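Local atomic coordinates of beta-lactamase/D-alanine Carboxypeptidase (Yersinia pestis, PDB entry 3RJU), a protein that probably acts as a serine hydrolase of the beta-lactamase and penicillin-binding protein family, possibly as a D-alanine carboxypeptidase. Residues 57-62 and 129-134; 64-69 and 300-305; 175-178 and 184-187; 193-198 and 205-210; 218-223 and 228-233. All blocks are in the same frame, centred on the assembly; numbering follows the deposited sequence. Where two conformers were deposited one is given.

Interaction 1: residues 57-62 and 129-134; sequences LIRIAS and RPVFTW
A61 and F132 have the closest CA atoms, 8.8 Å apart, and meet where the backbone around A61 faces a type II beta turn running from P130 to T133. F132 takes the third position of that turn with positive phi (65°), while T133 OG1 closes the turn by a hydrogen bond to P130 O, 2.7 Å long. The long side chain of R59 does most of the reaching. Extended from CG to NE, it brings its guanidinium up to V131, whose CG1 sits over the centre of one face, 3.8 Å from R59 NH1. The F132 ring slides past the same arginine in the opposite direction, with the planes 48° apart, and R59 NH1 lies near the ring plane at the edge, 4.0 Å from F132 CD2. Further round the ring, F132 CZ reaches A61, 4.0 Å from A61 CA. Meanwhile V131 CG2 rests on one face of the F132 ring, so the two branches of the valine serve two flat groups at once. A water joins the segments, accepting from R59 NH1 at 3.0 Å and donating to V131 O. The other amino group, R59 NH2, bonds to the carbonyls of R216 and S215, which steadies the guanidinium. A61 lies close to a bound citrate, and the next residue, S62, bonds to it. Strand 58-59 pairs with strand 230-231, and R59 also packs on F309 of strand 309-316; the 129-134 loop runs between helices 108-113 and 137-144, with F132 additionally touching T220 and A223.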
# COMPACT_ATOMS: atom_id res chain seq x y z
N LEU A 57 -3.97 -11.68 11.71
CA LEU A 57 -3.56 -10.29 11.58
C LEU A 57 -2.26 -10.22 10.82
O LEU A 57 -1.34 -11.04 11.02
CB LEU A 57 -3.43 -9.58 12.94
CG LEU A 57 -3.70 -8.07 12.90
CD1 LEU A 57 -5.17 -7.80 12.62
CD2 LEU A 57 -3.26 -7.37 14.19
N ILE A 58 -2.16 -9.23 9.95
CA ILE A 58 -0.96 -9.03 9.14
C ILE A 58 -0.60 -7.54 9.15
O ILE A 58 -1.47 -6.69 9.40
CB ILE A 58 -1.19 -9.48 7.68
CG1 ILE A 58 -2.29 -8.65 7.00
CG2 ILE A 58 -1.56 -10.96 7.63
CD1 ILE A 58 -2.59 -9.08 5.56
N ARG A 59 0.67 -7.24 8.89
CA ARG A 59 1.05 -5.87 8.54
C ARG A 59 0.99 -5.74 7.03
O ARG A 59 1.67 -6.50 6.31
CB ARG A 59 2.47 -5.55 9.01
CG ARG A 59 2.67 -5.70 10.53
CD ARG A 59 4.04 -5.17 10.93
NE ARG A 59 4.40 -5.46 12.32
CZ ARG A 59 4.24 -4.62 13.34
NH1 ARG A 59 3.71 -3.41 13.16
NH2 ARG A 59 4.64 -4.98 14.55
N ILE A 60 0.18 -4.82 6.52
CA ILE A 60 0.14 -4.66 5.06
C ILE A 60 1.25 -3.76 4.54
O ILE A 60 1.44 -3.63 3.33
CB ILE A 60 -1.26 -4.20 4.53
CG1 ILE A 60 -1.55 -2.74 4.91
CG2 ILE A 60 -2.36 -5.14 5.04
CD1 ILE A 60 -2.87 -2.23 4.29
N ALA A 61 2.00 -3.15 5.45
CA ALA A 61 3.11 -2.28 5.08
C ALA A 61 2.62 -1.26 4.05
O ALA A 61 1.55 -0.69 4.24
CB ALA A 61 4.32 -3.10 4.55
N SER A 62 3.35 -1.05 2.96
CA SER A 62 3.04 0.08 2.06
C SER A 62 1.77 -0.06 1.21
O SER A 62 1.43 0.85 0.44
CB SER A 62 4.25 0.42 1.19
OG SER A 62 5.33 0.87 2.00
N ARG A 129 15.17 0.98 15.97
CA ARG A 129 13.86 1.63 15.89
C ARG A 129 12.81 0.58 15.51
O ARG A 129 12.91 -0.04 14.45
CB ARG A 129 13.96 2.71 14.80
CG ARG A 129 12.70 3.49 14.48
CD ARG A 129 12.89 4.28 13.17
NE ARG A 129 14.15 5.00 13.14
CZ ARG A 129 14.63 5.68 12.10
NH1 ARG A 129 13.95 5.73 10.96
NH2 ARG A 129 15.79 6.30 12.19
N PRO A 130 11.81 0.36 16.39
CA PRO A 130 10.67 -0.51 16.06
C PRO A 130 9.86 0.02 14.88
O PRO A 130 9.64 1.23 14.76
CB PRO A 130 9.83 -0.50 17.34
CG PRO A 130 10.29 0.69 18.11
CD PRO A 130 11.74 0.87 17.76
N VAL A 131 9.40 -0.88 14.02
CA VAL A 131 8.82 -0.49 12.74
C VAL A 131 7.55 0.35 12.89
O VAL A 131 6.71 0.09 13.76
CB VAL A 131 8.55 -1.75 11.85
CG1 VAL A 131 7.35 -2.52 12.35
CG2 VAL A 131 8.40 -1.35 10.40
N PHE A 132 7.42 1.37 12.05
CA PHE A 132 6.21 2.21 12.00
C PHE A 132 5.96 3.01 13.27
O PHE A 132 4.81 3.28 13.64
CB PHE A 132 4.99 1.36 11.64
CG PHE A 132 5.15 0.57 10.37
CD1 PHE A 132 5.71 1.17 9.25
CD2 PHE A 132 4.78 -0.77 10.31
CE1 PHE A 132 5.91 0.45 8.07
CE2 PHE A 132 4.97 -1.50 9.12
CZ PHE A 132 5.53 -0.87 8.00
N THR A 133 7.04 3.43 13.93
CA THR A 133 6.89 4.22 15.15
C THR A 133 7.60 5.57 15.13
O THR A 133 7.27 6.43 15.94
CB THR A 133 7.32 3.43 16.42
OG1 THR A 133 8.73 3.20 16.38
CG2 THR A 133 6.59 2.08 16.52
N TRP A 134 8.57 5.75 14.23
CA TRP A 134 9.31 7.01 14.13
C TRP A 134 9.53 7.36 12.64
O TRP A 134 9.83 6.46 11.85
CB TRP A 134 10.68 6.89 14.83
CG TRP A 134 11.40 8.21 14.91
CD1 TRP A 134 11.43 9.07 15.97
CD2 TRP A 134 12.15 8.86 13.86
NE1 TRP A 134 12.16 10.19 15.66
CE2 TRP A 134 12.60 10.09 14.37
CE3 TRP A 134 12.47 8.51 12.54
CZ2 TRP A 134 13.38 10.97 13.60
CZ3 TRP A 134 13.22 9.39 11.78
CH2 TRP A 134 13.67 10.61 12.32
O HOH W 1 4.74 -1.85 15.50

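Interaction 2: residues 64-69 and 300-305; sequences TKLMTS and MQKTGG
No ring, amide or guanidinium carries this contact, in which L66 and K302 meet instead through aliphatic carbons, with K65 beside them. The isobutyl group of L66 crosses the lysine near its root: CD1 comes to 3.6 Å from K302 CB, while L66 CG and CD2 lie along K302 CB and CG. K302 leaves strand 299-306 with CG anti to the backbone N (chi1 -178°), then bends at chi2 and again at chi4. The second bend brings K302 NZ back to its own strand, where it donates to T303 O at 2.7 Å. Its CE passes K65 CD, 4.1 Å away, and the two side-chain nitrogens, K65 NZ and K302 NZ, stand 5.3 Å apart. Y159 OH bonds to both of them, and N161 OD1, S226 O and S62 OG also hold K65 NZ. T303 OG1 and G305 N bind the citrate. W239 packs on L66. The contact packs helix 64-77 against strand 299-306, where S62 and K65, Y159 and N161, and K302 and T303 come together, consistent with the SxxK, YxN and KTG motifs of the active site in penicillin-binding proteins and serine beta-lactamases.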
# COMPACT_ATOMS: atom_id res chain seq x y z
N THR A 64 -0.66 0.32 2.60
CA THR A 64 -1.22 1.47 3.32
C THR A 64 -1.31 2.70 2.43
O THR A 64 -2.30 3.44 2.49
CB THR A 64 -0.35 1.83 4.55
OG1 THR A 64 -0.40 0.77 5.51
CG2 THR A 64 -0.84 3.13 5.22
N LYS A 65 -0.30 2.92 1.59
CA LYS A 65 -0.28 4.12 0.73
C LYS A 65 -1.48 4.19 -0.21
O LYS A 65 -1.96 5.28 -0.52
CB LYS A 65 1.01 4.16 -0.08
CG LYS A 65 2.26 4.35 0.77
CD LYS A 65 3.50 4.50 -0.09
CE LYS A 65 4.74 4.86 0.72
NZ LYS A 65 5.13 3.78 1.68
N LEU A 66 -1.96 3.03 -0.67
CA LEU A 66 -3.16 3.02 -1.53
C LEU A 66 -4.39 3.53 -0.80
O LEU A 66 -5.26 4.17 -1.39
CB LEU A 66 -3.44 1.60 -2.06
CG LEU A 66 -2.27 0.92 -2.79
CD1 LEU A 66 -2.75 -0.44 -3.31
CD2 LEU A 66 -1.77 1.82 -3.92
N MSE A 67 -4.46 3.26 0.49
CA MSE A 67 -5.56 3.77 1.31
C MSE A 67 -5.41 5.27 1.59
O MSE A 67 -6.40 5.99 1.62
CB MSE A 67 -5.69 2.95 2.60
CG MSE A 67 -6.05 1.50 2.30
SE MSE A 67 -6.33 0.40 3.85
CE MSE A 67 -6.41 -1.35 2.95
N THR A 68 -4.19 5.73 1.81
CA THR A 68 -3.97 7.17 1.97
C THR A 68 -4.41 7.90 0.71
O THR A 68 -5.13 8.89 0.78
CB THR A 68 -2.50 7.48 2.24
OG1 THR A 68 -2.03 6.56 3.25
CG2 THR A 68 -2.32 8.92 2.72
N SER A 69 -4.00 7.41 -0.45
CA SER A 69 -4.47 8.03 -1.71
C SER A 69 -5.97 7.90 -1.90
O SER A 69 -6.62 8.82 -2.43
CB SER A 69 -3.68 7.48 -2.91
OG SER A 69 -2.41 8.13 -2.95
N MSE A 300 -1.82 -3.18 -12.63
CA MSE A 300 -1.82 -2.16 -11.59
C MSE A 300 -1.41 -2.85 -10.30
O MSE A 300 -2.02 -3.85 -9.92
CB MSE A 300 -3.23 -1.57 -11.41
CG MSE A 300 -3.70 -0.74 -12.56
SE MSE A 300 -2.71 0.93 -12.68
CE MSE A 300 -3.54 1.86 -11.24
N GLN A 301 -0.41 -2.30 -9.62
CA GLN A 301 0.14 -3.00 -8.47
C GLN A 301 0.69 -2.09 -7.37
O GLN A 301 0.87 -0.88 -7.57
CB GLN A 301 1.19 -4.05 -8.91
CG GLN A 301 2.34 -3.53 -9.78
CD GLN A 301 3.51 -2.91 -8.99
OE1 GLN A 301 3.43 -2.64 -7.79
NE2 GLN A 301 4.62 -2.70 -9.68
N LYS A 302 0.92 -2.69 -6.21
CA LYS A 302 1.64 -2.02 -5.12
C LYS A 302 2.37 -3.08 -4.32
O LYS A 302 1.83 -4.15 -4.06
CB LYS A 302 0.69 -1.26 -4.19
CG LYS A 302 1.43 -0.51 -3.06
CD LYS A 302 2.26 0.67 -3.62
CE LYS A 302 3.20 1.29 -2.57
NZ LYS A 302 4.49 0.55 -2.45
N THR A 303 3.62 -2.76 -3.96
CA THR A 303 4.47 -3.62 -3.16
C THR A 303 4.52 -3.13 -1.71
O THR A 303 4.28 -1.95 -1.42
CB THR A 303 5.92 -3.60 -3.70
OG1 THR A 303 6.38 -2.24 -3.74
CG2 THR A 303 5.99 -4.17 -5.10
N GLY A 304 4.86 -4.02 -0.78
CA GLY A 304 5.03 -3.61 0.59
C GLY A 304 5.97 -4.54 1.33
O GLY A 304 6.04 -5.74 1.05
N GLY A 305 6.70 -3.99 2.29
CA GLY A 305 7.57 -4.80 3.11
C GLY A 305 7.86 -4.08 4.41
O GLY A 305 8.25 -2.92 4.38

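Interaction 3: residues 175-178 and 184-187; sequences AGKP and RDKI
K177 reaches D185 with the far half of its side chain. From CB the chain starts with CG between the backbone N and the carbonyl carbon (chi1 63°), runs straight, and bends at chi3. CD then passes the carboxylate, 4.0 Å from D185 OD2, and CE follows at much the same separation. NZ ends the chain with a hydrogen bond of 3.1 Å to D185 OD2, part of a salt bridge, and approaches the anti lone pair of that oxygen, the side turned away from OD1. The other oxygen, D185 OD1, is taken by R184, side-on, through R184 NE at 2.8 Å and NH2 at 3.1 Å. R184 has two conformers, and its grip on D185, described for one of them, is less certain. In that conformer the carboxylate stands between two cationic groups, which would probably favour its charged form. K177 also packs on L182 of helix 179-191. G176, with positive phi, is the C-prime residue of a Schellman motif ending helix 162-175, and P178 is the N-cap of helix 179-191. Together K177, R184 and D185 form a surface salt-bridge network tying the short loop between these helices to the second of them.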
# COMPACT_ATOMS: atom_id res chain seq x y z
N ALA A 175 -9.67 17.61 6.89
CA ALA A 175 -10.95 17.04 7.30
C ALA A 175 -11.33 17.47 8.72
O ALA A 175 -12.50 17.41 9.09
CB ALA A 175 -10.92 15.52 7.20
N GLY A 176 -10.35 17.91 9.50
CA GLY A 176 -10.61 18.32 10.87
C GLY A 176 -10.89 17.17 11.83
O GLY A 176 -11.63 17.34 12.81
N LYS A 177 -10.31 16.01 11.56
CA LYS A 177 -10.44 14.86 12.46
C LYS A 177 -9.17 14.00 12.38
O LYS A 177 -8.44 14.06 11.39
CB LYS A 177 -11.66 14.03 12.10
CG LYS A 177 -11.61 13.42 10.71
CD LYS A 177 -12.83 12.52 10.47
CE LYS A 177 -14.08 13.29 10.19
NZ LYS A 177 -15.16 12.34 9.74
N PRO A 178 -8.90 13.21 13.43
CA PRO A 178 -7.71 12.36 13.44
C PRO A 178 -7.69 11.46 12.22
O PRO A 178 -8.75 11.03 11.76
CB PRO A 178 -7.88 11.52 14.71
CG PRO A 178 -8.74 12.38 15.60
CD PRO A 178 -9.70 13.06 14.66
N ARG A 184 -11.27 4.94 9.36
CA ARG A 184 -12.48 4.26 9.78
C ARG A 184 -13.69 4.73 8.96
O ARG A 184 -14.40 3.93 8.37
CB ARG A 184 -12.71 4.52 11.27
CG ARG A 184 -13.95 3.86 11.86
CD ARG A 184 -14.29 4.49 13.20
NE ARG A 184 -14.65 5.90 13.04
CZ ARG A 184 -14.71 6.79 14.02
NH1 ARG A 184 -14.43 6.44 15.27
NH2 ARG A 184 -15.05 8.05 13.75
N ASP A 185 -13.89 6.05 8.89
CA ASP A 185 -15.11 6.60 8.27
C ASP A 185 -15.16 6.46 6.75
O ASP A 185 -16.25 6.24 6.17
CB ASP A 185 -15.31 8.07 8.66
CG ASP A 185 -15.50 8.26 10.15
OD1 ASP A 185 -15.74 7.25 10.86
OD2 ASP A 185 -15.40 9.42 10.62
N LYS A 186 -14.01 6.61 6.09
CA LYS A 186 -13.96 6.55 4.63
C LYS A 186 -13.72 5.15 4.07
O LYS A 186 -14.09 4.88 2.94
CB LYS A 186 -12.89 7.50 4.08
CG LYS A 186 -13.22 8.99 4.21
CD LYS A 186 -14.54 9.29 3.56
CE LYS A 186 -14.64 10.75 3.13
NZ LYS A 186 -15.95 11.01 2.48
N ILE A 187 -13.09 4.28 4.85
CA ILE A 187 -12.69 2.98 4.32
C ILE A 187 -13.21 1.77 5.11
O ILE A 187 -13.99 0.97 4.59
CB ILE A 187 -11.16 2.86 4.19
CG1 ILE A 187 -10.63 3.93 3.24
CG2 ILE A 187 -10.79 1.47 3.67
CD1 ILE A 187 -9.11 3.89 3.01

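Interaction 4: residues 193-198 and 205-210; sequences MKNTTL and CKRLMI
N195 and R207 each occupy the third position of a type I beta turn, one running from M193 to T196 and the other from C205 to L208. The first is closed by T196 N to M193 O at 3.3 Å, the second by L208 N to C205 O at 3.0 Å. The backbones stay well apart, the closest CA atoms being those of N195 and C205, 10.2 Å, so a pair of side chains bridges the gap. R207 bends at chi3 (-88°), and its guanidinium meets the amide of N195 edge-on, the two planes turned 61° from each other. R207 NH2 donates to N195 OD1 over 2.9 Å in an almost straight bond (176°). The oxygen lies in the guanidinium plane, yet the nitrogen stands above the amide plane rather than on a lone pair. Both turns lie in the largely irregular connection, interrupted by helix 202-205, between helix 179-191 and strand 230-231 of this beta-lactamase-family protein; a disulfide from C205 to C217 ties part of it. Several further bonds fix the pair: E203 OE1 forms a salt bridge with R207 NH2, D55 O accepts from R207 NH1, and Q204 NE2 donates to N195 OD1. The remaining amide nitrogen, N195 ND2, lies 3.4 Å from R207 NH1, but two donors cannot bond. N195 N is bonded to D235 OD2 of helix 233-241, and the backbone of R207 pairs with L57.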
# COMPACT_ATOMS: atom_id res chain seq x y z
N MSE A 193 -14.43 -3.88 7.54
CA MSE A 193 -13.07 -4.38 7.74
C MSE A 193 -12.71 -4.20 9.21
O MSE A 193 -12.02 -3.24 9.60
CB MSE A 193 -12.10 -3.62 6.85
CG MSE A 193 -12.38 -3.84 5.35
SE MSE A 193 -11.50 -2.54 4.19
CE MSE A 193 -9.69 -3.17 4.41
N LYS A 194 -13.22 -5.13 10.01
CA LYS A 194 -13.26 -4.98 11.45
C LYS A 194 -11.91 -5.22 12.09
O LYS A 194 -11.75 -4.99 13.28
CB LYS A 194 -14.25 -5.99 12.03
CG LYS A 194 -13.89 -7.41 11.63
CD LYS A 194 -14.93 -8.44 12.04
CE LYS A 194 -14.55 -9.81 11.47
NZ LYS A 194 -15.58 -10.84 11.76
N ASN A 195 -10.95 -5.68 11.30
CA ASN A 195 -9.60 -5.89 11.83
C ASN A 195 -8.54 -5.04 11.14
O ASN A 195 -7.36 -5.37 11.18
CB ASN A 195 -9.22 -7.37 11.75
CG ASN A 195 -9.90 -8.19 12.81
OD1 ASN A 195 -9.85 -7.85 13.98
ND2 ASN A 195 -10.58 -9.26 12.40
N THR A 196 -8.96 -3.94 10.52
CA THR A 196 -8.04 -3.08 9.78
C THR A 196 -7.87 -1.79 10.58
O THR A 196 -8.83 -1.04 10.80
CB THR A 196 -8.54 -2.81 8.34
OG1 THR A 196 -8.64 -4.06 7.63
CG2 THR A 196 -7.59 -1.87 7.58
N THR A 197 -6.64 -1.55 11.05
CA THR A 197 -6.45 -0.61 12.14
C THR A 197 -4.99 -0.18 12.27
O THR A 197 -4.09 -0.89 11.80
CB THR A 197 -6.90 -1.25 13.48
OG1 THR A 197 -6.80 -0.29 14.54
CG2 THR A 197 -6.06 -2.49 13.84
N LEU A 198 -4.77 0.98 12.88
CA LEU A 198 -3.45 1.45 13.27
C LEU A 198 -3.26 1.29 14.77
O LEU A 198 -2.19 1.55 15.31
CB LEU A 198 -3.29 2.93 12.92
CG LEU A 198 -3.30 3.26 11.43
CD1 LEU A 198 -3.68 4.73 11.19
CD2 LEU A 198 -1.95 2.91 10.79
N CYS A 205 -3.68 -8.33 18.39
CA CYS A 205 -2.25 -8.62 18.41
C CYS A 205 -1.89 -10.11 18.55
O CYS A 205 -0.91 -10.58 17.95
CB CYS A 205 -1.55 -7.79 19.48
SG CYS A 205 -1.35 -6.04 18.98
N LYS A 206 -2.67 -10.85 19.32
CA LYS A 206 -2.38 -12.28 19.50
C LYS A 206 -2.50 -13.03 18.18
O LYS A 206 -1.95 -14.13 18.05
CB LYS A 206 -3.30 -12.92 20.56
CG LYS A 206 -4.71 -13.08 20.07
CD LYS A 206 -5.61 -13.86 21.02
CE LYS A 206 -7.01 -13.94 20.44
NZ LYS A 206 -8.01 -14.42 21.44
N ARG A 207 -3.21 -12.44 17.22
CA ARG A 207 -3.40 -13.06 15.90
C ARG A 207 -2.37 -12.61 14.87
O ARG A 207 -2.39 -13.09 13.73
CB ARG A 207 -4.82 -12.80 15.37
CG ARG A 207 -5.91 -13.46 16.22
CD ARG A 207 -7.30 -13.23 15.61
NE ARG A 207 -7.93 -11.99 16.07
CZ ARG A 207 -8.37 -11.01 15.28
NH1 ARG A 207 -8.22 -11.09 13.96
NH2 ARG A 207 -8.97 -9.95 15.81
N LEU A 208 -1.47 -11.72 15.26
CA LEU A 208 -0.46 -11.21 14.31
C LEU A 208 0.54 -12.31 13.98
O LEU A 208 1.11 -12.97 14.89
CB LEU A 208 0.26 -9.98 14.88
CG LEU A 208 1.26 -9.29 13.93
CD1 LEU A 208 0.53 -8.64 12.74
CD2 LEU A 208 2.11 -8.28 14.68
N MSE A 209 0.70 -12.58 12.69
CA MSE A 209 1.66 -13.58 12.22
C MSE A 209 3.07 -13.08 12.50
O MSE A 209 3.29 -11.86 12.61
CB MSE A 209 1.46 -13.85 10.73
CG MSE A 209 0.05 -14.35 10.37
SE MSE A 209 -0.14 -14.51 8.44
CE MSE A 209 1.37 -15.68 8.02
N ILE A 210 4.02 -14.01 12.59
CA ILE A 210 5.38 -13.72 12.98
C ILE A 210 6.36 -14.38 12.01
O ILE A 210 6.24 -15.56 11.70
CB ILE A 210 5.67 -14.23 14.40
CG1 ILE A 210 4.84 -13.44 15.43
CG2 ILE A 210 7.15 -14.14 14.72
CD1 ILE A 210 4.87 -14.01 16.85

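Interaction 5: residues 218-223 and 228-233; sequences GNTVAA and GIYSTP
Two side-chain hydroxyls, those of T220 and Y230, and one backbone amide, that of G228, make the hydrogen bonds of this contact. T220 holds OG1 between its backbone N and carbonyl carbon (chi1 54°) and donates to G228 O over 2.6 Å, coming from above the carbonyl plane. The OH of Y230 donates to G218 O at 2.7 Å; here the oxygen lies near the ring plane at the phenol edge, and the hydroxyl sits only 15° off the carbonyl plane. The backbone bond runs from G228 N to A223 O at 2.8 Å, bringing together the residues with the closest CA atoms, 4.8 Å apart. Inside 218-223, A223 N bonds to T220 O, and N219 OD1 accepts from V221 N in an Asx turn that leads into the 3-10 segment 221-222.

Apolar and backbone packing makes up the rest. The methyl of T220 lies against the phenol, with CG2 3.5 Å from Y230 OH and 3.7 Å from Y230 CE2. A223 CB closes on G228 N at 3.7 Å. Having no side chain, G228 fits closely beside T220 and A223.

Strand 230-231 pairs antiparallel with strand 58-59, through I229 with I60 and S231 with I58, while Y230 also bonds through its backbone to T197 and T220 to L198. I229 N is held by T64 OG1. At the far end T232 is the N-cap of helix 233-241, its hydroxyl bonding to D235 N.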
# COMPACT_ATOMS: atom_id res chain seq x y z
N GLY A 218 2.11 -3.03 18.09
CA GLY A 218 1.75 -1.82 18.81
C GLY A 218 1.08 -0.79 17.94
O GLY A 218 0.72 -1.07 16.79
N ASN A 219 0.88 0.39 18.50
CA ASN A 219 0.29 1.51 17.81
C ASN A 219 1.23 1.95 16.70
O ASN A 219 2.42 2.21 16.95
CB ASN A 219 0.06 2.62 18.85
CG ASN A 219 -0.50 3.91 18.26
OD1 ASN A 219 0.05 4.46 17.31
ND2 ASN A 219 -1.57 4.42 18.86
N THR A 220 0.71 2.03 15.48
CA THR A 220 1.51 2.41 14.32
C THR A 220 0.99 3.70 13.67
O THR A 220 1.24 3.96 12.47
CB THR A 220 1.52 1.29 13.29
OG1 THR A 220 0.17 0.93 12.98
CG2 THR A 220 2.29 0.05 13.81
N VAL A 221 0.29 4.52 14.44
CA VAL A 221 -0.26 5.76 13.91
C VAL A 221 0.83 6.68 13.33
O VAL A 221 0.57 7.46 12.40
CB VAL A 221 -1.10 6.49 14.97
CG1 VAL A 221 -1.45 7.92 14.50
CG2 VAL A 221 -2.35 5.70 15.26
N ALA A 222 2.06 6.58 13.84
CA ALA A 222 3.17 7.37 13.28
C ALA A 222 3.35 7.16 11.78
O ALA A 222 3.78 8.07 11.06
CB ALA A 222 4.46 7.07 14.00
N ALA A 223 3.03 5.96 11.29
CA ALA A 223 3.16 5.65 9.87
C ALA A 223 1.77 5.49 9.22
O ALA A 223 1.58 4.68 8.31
CB ALA A 223 4.00 4.38 9.68
N GLY A 228 1.68 1.85 8.22
CA GLY A 228 1.36 1.26 9.52
C GLY A 228 0.17 0.33 9.63
O GLY A 228 -0.04 -0.27 10.68
N ILE A 229 -0.64 0.22 8.58
CA ILE A 229 -1.94 -0.43 8.74
C ILE A 229 -1.82 -1.94 8.96
O ILE A 229 -1.10 -2.63 8.25
CB ILE A 229 -2.92 -0.08 7.56
CG1 ILE A 229 -3.29 1.41 7.59
CG2 ILE A 229 -4.18 -0.97 7.61
CD1 ILE A 229 -4.13 1.84 6.40
N TYR A 230 -2.50 -2.43 9.99
CA TYR A 230 -2.71 -3.86 10.17
C TYR A 230 -4.02 -4.24 9.51
O TYR A 230 -4.97 -3.46 9.51
CB TYR A 230 -2.82 -4.21 11.64
CG TYR A 230 -1.65 -3.89 12.52
CD1 TYR A 230 -0.69 -4.87 12.82
CD2 TYR A 230 -1.53 -2.64 13.13
CE1 TYR A 230 0.37 -4.60 13.67
CE2 TYR A 230 -0.45 -2.36 14.00
CZ TYR A 230 0.46 -3.35 14.27
OH TYR A 230 1.52 -3.08 15.13
N SER A 231 -4.09 -5.45 8.97
CA SER A 231 -5.35 -5.94 8.42
C SER A 231 -5.42 -7.46 8.53
O SER A 231 -4.69 -8.08 9.34
CB SER A 231 -5.51 -5.46 6.97
OG SER A 231 -6.83 -5.70 6.48
N THR A 232 -6.28 -8.08 7.73
CA THR A 232 -6.35 -9.54 7.66
C THR A 232 -6.60 -9.91 6.21
O THR A 232 -7.03 -9.06 5.42
CB THR A 232 -7.53 -10.09 8.48
OG1 THR A 232 -8.74 -9.53 7.95
CG2 THR A 232 -7.39 -9.76 9.98
N PRO A 233 -6.34 -11.16 5.84
CA PRO A 233 -6.67 -11.53 4.46
C PRO A 233 -8.14 -11.26 4.12
O PRO A 233 -8.42 -10.73 3.04
CB PRO A 233 -6.35 -13.03 4.43
CG PRO A 233 -5.19 -13.16 5.42
CD PRO A 233 -5.60 -12.23 6.54

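Interaction 2 is buried near the centre of the chain and touches interaction 1, so together they carry S62, K65 and K302 of the probable active site, beside the citrate. Interactions 1 and 5 share the two-stranded sheet of 58-59 and 230-231, and R59 and Y230 come together there; interaction 4 joins through the L57 backbone on one side and T197 on the other. Chemistry follows place: carbon packing of lysine and leucine in the core, hydroxyl and backbone bonds in buried interaction 5, a guanidinium packed against a valine and a phenyl ring in partly buried interaction 1, a guanidinium-amide bond in partly buried interaction 4, and a surface salt bridge in interaction 3, whose I187 packs on M67 and M193.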